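PDB 3CLK: transcription regulator from Lactobacillus plantarum WCFS1, which regulates transcription as a dimeric DNA-binding protein, probably of the LacI family, its periplasmic-binding-protein-like core likely sensing a small-molecule effector. Local coordinates for the interface of chains A and B. Coordinates in Å, arbitrary orientation; residue numbers count along the deposited sequence, not the author numbering. Chains: chain A/B, Transcription regulator.

The interface of chains A and B. Residues chain A 170, 195, 198, 202; chain B 224, 227-230, 232.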
# COMPACT_ATOMS: atom_id res chain seq x y z
N TYR A 170 -0.76 6.31 9.67
CA TYR A 170 -1.17 7.64 9.26
C TYR A 170 -1.98 8.25 10.41
O TYR A 170 -1.71 9.36 10.87
CB TYR A 170 -2.06 7.56 8.01
CG TYR A 170 -2.78 8.85 7.66
CD1 TYR A 170 -2.12 9.88 6.99
CD2 TYR A 170 -4.11 9.04 8.02
CE1 TYR A 170 -2.78 11.08 6.67
CE2 TYR A 170 -4.78 10.23 7.72
CZ TYR A 170 -4.11 11.25 7.05
OH TYR A 170 -4.77 12.42 6.75
N MSE A 195 3.94 7.23 6.51
CA MSE A 195 2.50 7.34 6.74
C MSE A 195 2.24 8.28 7.93
O MSE A 195 1.38 9.13 7.86
CB MSE A 195 1.88 5.97 7.01
CG MSE A 195 1.97 4.98 5.86
SE MSE A 195 1.42 5.76 4.15
CE MSE A 195 -0.37 6.36 4.56
N ILE A 198 2.81 11.85 6.98
CA ILE A 198 1.69 12.43 6.24
C ILE A 198 0.57 12.81 7.19
O ILE A 198 -0.10 13.83 7.00
CB ILE A 198 1.15 11.44 5.17
CG1 ILE A 198 2.27 11.11 4.18
CG2 ILE A 198 -0.03 12.06 4.44
CD1 ILE A 198 1.90 10.04 3.19
N ASN A 202 -0.80 16.60 7.36
CA ASN A 202 -2.20 16.96 7.12
C ASN A 202 -2.85 17.62 8.33
O ASN A 202 -3.57 18.61 8.18
CB ASN A 202 -3.01 15.73 6.66
CG ASN A 202 -2.64 15.28 5.25
OD1 ASN A 202 -1.86 15.93 4.57
ND2 ASN A 202 -3.21 14.17 4.81
N GLU B 224 -7.48 3.80 1.74
CA GLU B 224 -6.94 4.81 2.65
C GLU B 224 -6.28 5.97 1.91
O GLU B 224 -6.27 7.10 2.40
CB GLU B 224 -5.94 4.17 3.63
CG GLU B 224 -5.26 5.19 4.56
CD GLU B 224 -4.57 4.54 5.76
OE1 GLU B 224 -3.71 3.66 5.56
OE2 GLU B 224 -4.89 4.92 6.91
N LYS B 227 -7.90 9.40 1.95
CA LYS B 227 -7.94 10.21 3.16
C LYS B 227 -6.60 10.86 3.52
O LYS B 227 -6.50 11.51 4.55
CB LYS B 227 -8.43 9.36 4.34
CG LYS B 227 -9.94 9.20 4.40
CD LYS B 227 -10.60 10.40 5.09
CE LYS B 227 -12.10 10.50 4.79
NZ LYS B 227 -12.86 9.25 5.06
N ILE B 228 -5.60 10.71 2.67
CA ILE B 228 -4.29 11.29 2.95
C ILE B 228 -3.91 12.47 2.07
O ILE B 228 -2.90 13.13 2.32
CB ILE B 228 -3.16 10.24 2.84
CG1 ILE B 228 -2.98 9.82 1.38
CG2 ILE B 228 -3.49 9.04 3.71
CD1 ILE B 228 -1.78 8.93 1.13
N THR B 229 -4.69 12.74 1.03
CA THR B 229 -4.39 13.88 0.16
C THR B 229 -5.19 15.09 0.62
O THR B 229 -6.17 14.95 1.35
CB THR B 229 -4.74 13.58 -1.30
OG1 THR B 229 -6.14 13.26 -1.40
CG2 THR B 229 -3.92 12.42 -1.82
N ARG B 230 -4.77 16.27 0.19
CA ARG B 230 -5.47 17.50 0.52
C ARG B 230 -5.82 18.20 -0.79
O ARG B 230 -4.94 18.67 -1.50
CB ARG B 230 -4.58 18.42 1.36
CG ARG B 230 -4.25 17.90 2.75
CD ARG B 230 -5.49 17.69 3.61
NE ARG B 230 -5.88 16.29 3.65
CZ ARG B 230 -6.33 15.66 4.73
NH1 ARG B 230 -6.45 16.31 5.88
NH2 ARG B 230 -6.63 14.37 4.67
N GLN B 232 -9.12 15.71 0.60
CA GLN B 232 -9.37 14.28 0.63
C GLN B 232 -10.27 13.94 -0.56
O GLN B 232 -11.23 14.66 -0.85
CB GLN B 232 -10.02 13.87 1.95
CG GLN B 232 -9.10 14.14 3.14
CD GLN B 232 -9.48 13.37 4.38
OE1 GLN B 232 -10.63 13.42 4.83
NE2 GLN B 232 -8.52 12.65 4.95
O HOH W 1 -5.33 19.06 6.38
O HOH W 2 -1.00 14.74 2.30
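This patch belongs to the two-fold interface between the periplasmic-binding-protein-like cores of a regulator that is probably of the LacI type, deposited as a dimer; the two-fold axis gives it a twin with the chains exchanged. At its centre the side-chain amide of A:Asn202, on helix 194-206, reaches across to the backbone of B:Ile228. ND2 donates a nearly straight hydrogen bond to B:Ile228 O (2.7 Å, 171° at H), lying in the amide's own plane but above the plane of the carbonyl. The other N-H of ND2 goes to A:Tyr170 OH at 3.0 Å, at the edge of the ring. That phenol hydroxyl also meets B:Lys227 O at 2.9 Å, where it can donate a hydrogen bond, so two consecutive backbone carbonyls of chain B are read by one linked pair. Water 2 bridges A:Asn202 OD1 and B:Ile228 O. The methyl CG2 of B:Ile228 lies over one face of the A:Tyr170 ring, toward its CD1-CE1 side and 3.8 Å from its centroid, a CH-pi contact. A:Ile198 CG2 flanks the same isoleucine, 4.0 Å from its CB. With chi1 at 69°, CG1 of B:Ile228 stands flanked by both the backbone N and the carbonyl carbon, and CG2 turns toward the ring. The bent B:Arg230 lays its guanidinium against the A:Asn202 amide, the planes 21° apart and B:Arg230 CZ 3.7 Å from A:Asn202 CG. Farther out, B:Thr229 O fixes B:Arg230 NE at 2.7 Å, while NH1 reaches A:Asn202 O through water 1. An alanine in place of B:Arg230 would remove the stacked guanidinium and the water link to A:Asn202 O, and would probably leave the amide less firmly packed, with its hydrogen bonds to hold it.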